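Local atomic coordinates of hemoglobin component VII (Tokunagayusurika akamusi, PDB entry 1X46), a protein that binds heme and probably stores or carries oxygen, as a monomeric globin of the midge larva. Residues D6-A9 / G10-A13; E74-A77 / L78-V81; S137-N140 / N141-S144. All coordinates share one frame; numbering follows the deposited sequence.

Contact 1: residues D6-A9 / G10-A13; sequences DMEA and GDIA
Ile12 N and Ala13 N donate to Glu8 O and Ala9 O, the first two i+4 to i bonds of helix 9-20, for which Glu8 is the N-cap. The first of these, Ile12 N to Glu8 O at 3.1 Å, is fairly straight (162° at the hydrogen). On the apolar side, Met7 CB meets Ile12 CG1 at 3.8 Å, the two side chains set at a slant to each other. The methionine is bent at its last torsion (chi3 76°), which brings CE against the first turn, 3.8 Å from Ile12 N. Met7 CE also lies 3.9 Å from Asp11 CB. Glu8 and Asp11 form the polar side. Their carboxylates come no nearer than 4.3 Å, between Glu8 OE2 and Asp11 OD2, and a water donating to both of these oxygens probably eases the repulsion. A second water accepts from Glu8 N at 3.0 Å and donates to Asp11 OD2 at 2.7 Å, so the aspartate reaches the N-cap backbone through solvent. Two acidic groups at the amino end of a helix are consistent with a favourable interaction with its dipole. The contact is at the surface, where the N-terminal loop enters helix 9-20; Met7 lies against Ser137, Ala138 and Asn141 of helix 129-146, and both Met7 and Ile12 touch Met79 in the loop after helix 59-78.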
ATOM      1  N   ASP A   6       3.579 -18.408  -1.670  1.00 22.47           N
ATOM      2  CA  ASP A   6       3.909 -18.162  -0.258  1.00 22.55           C
ATOM      3  C   ASP A   6       5.272 -17.496  -0.082  1.00 20.97           C
ATOM      4  O   ASP A   6       6.256 -17.898  -0.696  1.00 21.69           O
ATOM      5  CB  ASP A   6       3.879 -19.468   0.545  1.00 29.39           C
ATOM      6  CG  ASP A   6       2.475 -20.025   0.693  1.00 34.40           C
ATOM      7  OD1 ASP A   6       1.631 -19.354   1.330  1.00 34.85           O
ATOM      8  OD2 ASP A   6       2.128 -21.131   0.215  1.00 39.92           O
ATOM      9  N   MET A   7       5.314 -16.469   0.750  1.00 22.77           N
ATOM     10  CA  MET A   7       6.545 -15.720   0.948  1.00 21.86           C
ATOM     11  C   MET A   7       7.453 -16.486   1.878  1.00 21.91           C
ATOM     12  O   MET A   7       6.994 -17.179   2.777  1.00 24.07           O
ATOM     13  CB  MET A   7       6.255 -14.369   1.580  1.00 22.06           C
ATOM     14  CG  MET A   7       5.734 -13.341   0.602  1.00 18.59           C
ATOM     15  SD  MET A   7       5.316 -11.795   1.442  1.00 17.48           S
ATOM     16  CE  MET A   7       6.967 -11.152   1.706  1.00 15.78           C
ATOM     17  N   GLU A   8       8.742 -16.328   1.662  1.00 21.42           N
ATOM     18  CA  GLU A   8       9.734 -16.809   2.617  1.00 25.42           C
ATOM     19  C   GLU A   8       9.695 -15.955   3.879  1.00 24.05           C
ATOM     20  O   GLU A   8       9.364 -14.773   3.832  1.00 21.39           O
ATOM     21  CB  GLU A   8      11.118 -16.812   1.977  1.00 29.76           C
ATOM     22  CG  GLU A   8      11.311 -17.961   0.991  1.00 37.84           C
ATOM     23  CD  GLU A   8      12.450 -17.719   0.011  1.00 43.51           C
ATOM     24  OE1 GLU A   8      13.612 -18.038   0.354  1.00 46.22           O
ATOM     25  OE2 GLU A   8      12.188 -17.218  -1.109  1.00 46.26           O
ATOM     26  N   ALA A   9       9.992 -16.556   5.021  1.00 22.38           N
ATOM     27  CA  ALA A   9       9.958 -15.877   6.320  1.00 21.46           C
ATOM     28  C   ALA A   9      10.886 -14.662   6.440  1.00 20.27           C
ATOM     29  O   ALA A   9      10.544 -13.664   7.082  1.00 20.71           O
ATOM     30  CB  ALA A   9      10.248 -16.893   7.456  1.00 23.04           C
ATOM     31  N   GLY A  10      12.066 -14.764   5.837  1.00 19.61           N
ATOM     32  CA  GLY A  10      13.013 -13.672   5.825  1.00 18.00           C
ATOM     33  C   GLY A  10      12.498 -12.472   5.047  1.00 16.34           C
ATOM     34  O   GLY A  10      12.746 -11.343   5.474  1.00 18.00           O
ATOM     35  N   ASP A  11      11.831 -12.737   3.924  1.00 18.38           N
ATOM     36  CA  ASP A  11      11.189 -11.687   3.127  1.00 17.61           C
ATOM     37  C   ASP A  11      10.050 -11.013   3.883  1.00 15.47           C
ATOM     38  O   ASP A  11       9.905  -9.792   3.821  1.00 13.95           O
ATOM     39  CB  ASP A  11      10.692 -12.257   1.826  1.00 15.85           C
ATOM     40  CG  ASP A  11      11.795 -12.469   0.837  1.00 21.36           C
ATOM     41  OD1 ASP A  11      12.927 -12.017   1.110  1.00 22.37           O
ATOM     42  OD2 ASP A  11      11.605 -13.067  -0.250  1.00 22.98           O
ATOM     43  N   ILE A  12       9.259 -11.791   4.624  1.00 14.33           N
ATOM     44  CA  ILE A  12       8.259 -11.201   5.517  1.00 14.79           C
ATOM     45  C   ILE A  12       8.924 -10.264   6.528  1.00 14.60           C
ATOM     46  O   ILE A  12       8.461  -9.141   6.764  1.00 15.94           O
ATOM     47  CB  ILE A  12       7.435 -12.321   6.229  1.00 16.40           C
ATOM     48  CG1 ILE A  12       6.609 -13.094   5.190  1.00 16.57           C
ATOM     49  CG2 ILE A  12       6.556 -11.728   7.353  1.00 18.75           C
ATOM     50  CD1 ILE A  12       5.962 -14.381   5.712  1.00 16.18           C
ATOM     51  N   ALA A  13      10.045 -10.695   7.107  1.00 16.66           N
ATOM     52  CA  ALA A  13      10.737  -9.828   8.048  1.00 15.34           C
ATOM     53  C   ALA A  13      11.241  -8.553   7.391  1.00 17.56           C
ATOM     54  O   ALA A  13      11.209  -7.479   8.006  1.00 16.81           O
ATOM     55  CB  ALA A  13      11.894 -10.588   8.758  1.00 18.52           C
TER
HETATM   56  O   HOH W   1       9.190 -14.320  -0.530  1.00 29.53           O
HETATM   57  O   HOH W   2      14.059 -14.644  -1.141  1.00 34.98           O

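Contact 2: residues E74-A77 / L78-V81; sequences EAIA and LMGV
Leu78 packs back on Glu74 and Met79 on Ile76, each meeting a residue of the turn before. Leu78 is the more deeply engaged. Its N-H donates to Glu74 O at 3.0 Å, and its side chain lies over the same carbonyl oxygen, with Leu78 CG 3.3 Å from Glu74 O. With CG beside its own backbone N (chi1 -65°), the leucine runs alongside Glu74 in the same direction, and Leu78 CD1 meets the aliphatic Glu74 CG at 4.1 Å. A weak second bond, bent to 123°, links Leu78 N to Ala75 O, so this one N-H is shared between two carbonyls.

Met79 takes over where the helical pattern changes. Its N donates to Ile76 O at 3.1 Å, three residues back, with the donor 65° out of the carbonyl plane, as in a tightened final turn. Here the chain leaves the helix for the loop to helix 85-100; in the globin fold this is the end of the long E helix, whose inner side borders the heme. The Ala75 side chain is about 8 Å from the heme. Beyond the turn, a water donates to Ala77 O at 2.7 Å and also to Met79 O, bridging the helix end to the departing chain, and Lys16 of helix 9-20 binds Met79 O as well.

The Met79 side chain doubles back alongside Ile76, its SD 4.1 Å from Ile76 CG1 and also near Ile76 CA. Ile76 itself is buried against Val15, Lys16 and Trp19 of helix 9-20, while Leu78 packs on Leu88 of helix 85-100 and on Asn84.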
ATOM      1  N   GLU A  74      -2.296  -3.303   9.601  1.00 11.30           N
ATOM      2  CA  GLU A  74      -2.949  -4.539   9.992  1.00 12.10           C
ATOM      3  C   GLU A  74      -2.560  -5.682   9.090  1.00 12.44           C
ATOM      4  O   GLU A  74      -2.294  -6.800   9.566  1.00 12.59           O
ATOM      5  CB  GLU A  74      -4.467  -4.419  10.039  1.00 13.85           C
ATOM      6  CG  GLU A  74      -5.071  -5.661  10.687  1.00 17.69           C
ATOM      7  CD  GLU A  74      -6.585  -5.678  10.777  1.00 21.37           C
ATOM      8  OE1 GLU A  74      -7.268  -4.807  10.195  1.00 23.12           O
ATOM      9  OE2 GLU A  74      -7.078  -6.627  11.430  1.00 21.53           O
ATOM     10  N   ALA A  75      -2.565  -5.441   7.785  1.00 10.78           N
ATOM     11  CA  ALA A  75      -2.226  -6.533   6.866  1.00 11.33           C
ATOM     12  C   ALA A  75      -0.809  -7.028   7.142  1.00 13.23           C
ATOM     13  O   ALA A  75      -0.549  -8.237   7.186  1.00 13.24           O
ATOM     14  CB  ALA A  75      -2.372  -6.066   5.408  1.00 13.73           C
ATOM     15  N   ILE A  76       0.120  -6.104   7.330  1.00 11.19           N
ATOM     16  CA  ILE A  76       1.491  -6.515   7.505  1.00 11.67           C
ATOM     17  C   ILE A  76       1.627  -7.256   8.849  1.00 12.89           C
ATOM     18  O   ILE A  76       2.336  -8.265   8.918  1.00 14.93           O
ATOM     19  CB  ILE A  76       2.476  -5.318   7.283  1.00 12.38           C
ATOM     20  CG1 ILE A  76       2.481  -4.969   5.790  1.00 13.24           C
ATOM     21  CG2 ILE A  76       3.902  -5.670   7.754  1.00 14.30           C
ATOM     22  CD1 ILE A  76       3.254  -3.639   5.471  1.00 14.86           C
ATOM     23  N   ALA A  77       0.892  -6.822   9.884  1.00 12.68           N
ATOM     24  CA  ALA A  77       0.865  -7.532  11.182  1.00 12.86           C
ATOM     25  C   ALA A  77       0.385  -8.976  11.087  1.00 14.75           C
ATOM     26  O   ALA A  77       0.886  -9.849  11.820  1.00 14.55           O
ATOM     27  CB  ALA A  77      -0.001  -6.784  12.197  1.00 13.85           C
ATOM     28  N   LEU A  78      -0.559  -9.213  10.177  1.00 11.96           N
ATOM     29  CA  LEU A  78      -1.132 -10.539   9.930  1.00 12.82           C
ATOM     30  C   LEU A  78      -0.247 -11.494   9.097  1.00 13.74           C
ATOM     31  O   LEU A  78      -0.564 -12.690   8.980  1.00 14.93           O
ATOM     32  CB  LEU A  78      -2.515 -10.423   9.299  1.00 12.33           C
ATOM     33  CG  LEU A  78      -3.582  -9.782  10.182  1.00 13.14           C
ATOM     34  CD1 LEU A  78      -4.800  -9.502   9.343  1.00 14.86           C
ATOM     35  CD2 LEU A  78      -3.944 -10.691  11.375  1.00 13.39           C
ATOM     36  N   MET A  79       0.828 -10.967   8.512  1.00 13.79           N
ATOM     37  CA  MET A  79       1.752 -11.783   7.712  1.00 16.85           C
ATOM     38  C   MET A  79       2.588 -12.702   8.587  1.00 15.74           C
ATOM     39  O   MET A  79       2.920 -12.357   9.706  1.00 18.63           O
ATOM     40  CB  MET A  79       2.702 -10.889   6.940  1.00 18.18           C
ATOM     41  CG  MET A  79       2.052 -10.206   5.808  1.00 15.33           C
ATOM     42  SD  MET A  79       3.111  -8.914   5.076  1.00 22.73           S
ATOM     43  CE  MET A  79       4.388  -9.827   4.274  1.00 17.42           C
ATOM     44  N   GLY A  80       2.959 -13.865   8.044  1.00 19.92           N
ATOM     45  CA  GLY A  80       3.981 -14.692   8.672  1.00 20.96           C
ATOM     46  C   GLY A  80       3.492 -15.852   9.517  1.00 22.82           C
ATOM     47  O   GLY A  80       4.307 -16.643  10.007  1.00 24.47           O
ATOM     48  N   VAL A  81       2.172 -15.932   9.683  1.00 21.10           N
ATOM     49  CA  VAL A  81       1.516 -16.900  10.562  1.00 22.57           C
ATOM     50  C   VAL A  81       0.370 -17.587   9.819  1.00 20.75           C
ATOM     51  O   VAL A  81      -0.578 -16.947   9.361  1.00 20.12           O
ATOM     52  CB  VAL A  81       0.947 -16.187  11.824  1.00 24.26           C
ATOM     53  CG1 VAL A  81       0.301 -17.169  12.753  1.00 26.93           C
ATOM     54  CG2 VAL A  81       2.044 -15.436  12.575  1.00 24.17           C
TER
HETATM   55  O   HOH W   3       0.773 -12.504  12.062  1.00 16.20           O

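Contact 3: residues S137-N140 / N141-S144; sequences SAFN and NMYS
Phe139 and Tyr143, one turn apart on helix 129-146, have their rings obliquely set: the planes meet at 41° and the centroids are 5.7 Å apart. The pair touches at one end of the tyrosine, where Phe139 CD1 is 3.4 Å from Tyr143 OH. Met142 also runs alongside the phenylalanine, in the same direction. Its CG is anti to the backbone N (chi1 168°) and the chain stays extended, which carries SD to 3.8 Å from Phe139 CD1 in an oblique Met-aromatic contact. The extended Met142 side chain comes within about 4 Å of the heme, so this contact borders the heme pocket.

The tyrosine also packs on the backbone. Phe139 O sits over one face of the ring, 3.1 Å above its plane and displaced toward the rim, and the same oxygen accepts the Tyr143 N-H at 2.8 Å in a nearly straight bond. This carbonyl is therefore covered by the side chain of the residue that bonds to it. Met142 N to Ala138 O is equally straight, and the next residue after the tyrosine, Ser144, adds a hydroxyl bond, OG to Asn141 O at 2.7 Å, alongside its backbone bond to Asn140 O. Asn141 turns away from the aromatic cluster, and its ND2 donates to Val5 O in the N-terminal loop.

Phe139 packs on Leu116, and Met142 and Tyr143 on Phe109, all on helix 106-123, so the two C-terminal helices of the globin fold are joined here by aromatic and sulfur contacts. Within the Phe139, Met142 and Tyr143 cluster the polar group is the hydroxyl of the buried Tyr143, which Glu113 OE1 of helix 106-123 satisfies; that bond should limit how the ring can shift.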
ATOM      1  N   SER A 137       7.173  -9.648  -3.759  1.00 12.74           N
ATOM      2  CA  SER A 137       6.500 -10.919  -3.429  1.00 14.02           C
ATOM      3  C   SER A 137       5.231 -10.669  -2.626  1.00 14.30           C
ATOM      4  O   SER A 137       4.221 -11.350  -2.845  1.00 15.08           O
ATOM      5  CB  SER A 137       7.442 -11.858  -2.669  1.00 17.14           C
ATOM      6  OG  SER A 137       8.520 -12.236  -3.513  1.00 20.02           O
ATOM      7  N   ALA A 138       5.294  -9.713  -1.700  1.00 12.86           N
ATOM      8  CA  ALA A 138       4.136  -9.329  -0.908  1.00 11.30           C
ATOM      9  C   ALA A 138       3.030  -8.731  -1.787  1.00 11.79           C
ATOM     10  O   ALA A 138       1.862  -9.111  -1.701  1.00 13.46           O
ATOM     11  CB  ALA A 138       4.551  -8.346   0.169  1.00 10.95           C
ATOM     12  N   PHE A 139       3.407  -7.798  -2.649  1.00 11.11           N
ATOM     13  CA  PHE A 139       2.439  -7.230  -3.580  1.00 10.86           C
ATOM     14  C   PHE A 139       1.834  -8.257  -4.534  1.00 11.32           C
ATOM     15  O   PHE A 139       0.641  -8.206  -4.802  1.00 11.49           O
ATOM     16  CB  PHE A 139       3.027  -6.038  -4.351  1.00 12.07           C
ATOM     17  CG  PHE A 139       2.933  -4.733  -3.603  1.00 14.75           C
ATOM     18  CD1 PHE A 139       1.707  -4.096  -3.481  1.00 11.88           C
ATOM     19  CD2 PHE A 139       4.043  -4.149  -3.028  1.00 16.97           C
ATOM     20  CE1 PHE A 139       1.587  -2.862  -2.779  1.00 17.04           C
ATOM     21  CE2 PHE A 139       3.921  -2.933  -2.334  1.00 14.74           C
ATOM     22  CZ  PHE A 139       2.701  -2.312  -2.220  1.00 15.59           C
ATOM     23  N   ASN A 140       2.647  -9.179  -5.049  1.00 11.01           N
ATOM     24  CA  ASN A 140       2.147 -10.258  -5.899  1.00 11.27           C
ATOM     25  C   ASN A 140       0.990 -10.974  -5.199  1.00 13.33           C
ATOM     26  O   ASN A 140      -0.072 -11.195  -5.798  1.00 14.37           O
ATOM     27  CB  ASN A 140       3.262 -11.270  -6.182  1.00 14.75           C
ATOM     28  CG  ASN A 140       2.741 -12.553  -6.920  1.00 15.57           C
ATOM     29  OD1 ASN A 140       2.438 -13.608  -6.301  1.00 19.96           O
ATOM     30  ND2 ASN A 140       2.625 -12.445  -8.215  1.00 12.47           N
ATOM     31  N   ASN A 141       1.223 -11.313  -3.932  1.00 11.80           N
ATOM     32  CA  ASN A 141       0.225 -12.051  -3.164  1.00 12.14           C
ATOM     33  C   ASN A 141      -1.013 -11.199  -2.879  1.00 13.35           C
ATOM     34  O   ASN A 141      -2.137 -11.666  -3.030  1.00 13.65           O
ATOM     35  CB  ASN A 141       0.842 -12.619  -1.901  1.00 13.82           C
ATOM     36  CG  ASN A 141       1.745 -13.802  -2.190  1.00 11.68           C
ATOM     37  OD1 ASN A 141       1.827 -14.255  -3.331  1.00 15.15           O
ATOM     38  ND2 ASN A 141       2.426 -14.315  -1.141  1.00 14.75           N
ATOM     39  N   MET A 142      -0.804  -9.933  -2.515  1.00 10.39           N
ATOM     40  CA  MET A 142      -1.943  -9.018  -2.374  1.00 11.47           C
ATOM     41  C   MET A 142      -2.787  -8.996  -3.664  1.00 12.26           C
ATOM     42  O   MET A 142      -4.027  -9.122  -3.629  1.00 11.75           O
ATOM     43  CB  MET A 142      -1.452  -7.595  -2.044  1.00 12.68           C
ATOM     44  CG  MET A 142      -2.524  -6.527  -2.158  1.00 15.32           C
ATOM     45  SD  MET A 142      -1.712  -4.859  -2.090  1.00 18.84           S
ATOM     46  CE  MET A 142      -2.943  -3.860  -2.917  1.00 20.36           C
ATOM     47  N   TYR A 143      -2.126  -8.802  -4.804  1.00  9.59           N
ATOM     48  CA  TYR A 143      -2.806  -8.728  -6.091  1.00 10.48           C
ATOM     49  C   TYR A 143      -3.561 -10.003  -6.458  1.00 11.76           C
ATOM     50  O   TYR A 143      -4.602  -9.948  -7.087  1.00 10.75           O
ATOM     51  CB  TYR A 143      -1.804  -8.406  -7.224  1.00  9.14           C
ATOM     52  CG  TYR A 143      -1.103  -7.067  -7.071  1.00 11.87           C
ATOM     53  CD1 TYR A 143      -1.623  -6.047  -6.269  1.00 12.51           C
ATOM     54  CD2 TYR A 143       0.114  -6.837  -7.725  1.00 11.56           C
ATOM     55  CE1 TYR A 143      -0.967  -4.848  -6.153  1.00 11.14           C
ATOM     56  CE2 TYR A 143       0.773  -5.627  -7.613  1.00 11.54           C
ATOM     57  CZ  TYR A 143       0.225  -4.647  -6.813  1.00 13.52           C
ATOM     58  OH  TYR A 143       0.858  -3.416  -6.659  1.00 16.78           O
ATOM     59  N   SER A 144      -3.027 -11.148  -6.042  1.00 13.66           N
ATOM     60  CA  SER A 144      -3.668 -12.409  -6.374  1.00 13.73           C
ATOM     61  C   SER A 144      -5.092 -12.480  -5.796  1.00 12.91           C
ATOM     62  O   SER A 144      -5.957 -13.137  -6.367  1.00 16.80           O
ATOM     63  CB  SER A 144      -2.806 -13.582  -5.903  1.00 13.23           C
ATOM     64  OG  SER A 144      -2.876 -13.746  -4.505  1.00 13.56           O
TER

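Met7 ties the three contacts together. Its SD touches Met79 CE of contact 2 at 3.6 Å and Ala138 CA of contact 3, also at 3.6 Å, so it is wedged between the loop after helix 59-78 and helix 129-146. Ile12 CD1 adds a contact to Gly80 CA at 3.6 Å. Contacts 2 and 3 do not touch each other, though their nearest atoms are only about 4 Å apart. Relative to the heme the three are graded: the side chain of Met142 in contact 3 comes within about 4 Å of it, that of Ala75 in contact 2 about 8 Å, and that of Met7 in contact 1 about 14 Å. The Met142 side chain is also about 8 Å from that of His99, the axial ligand.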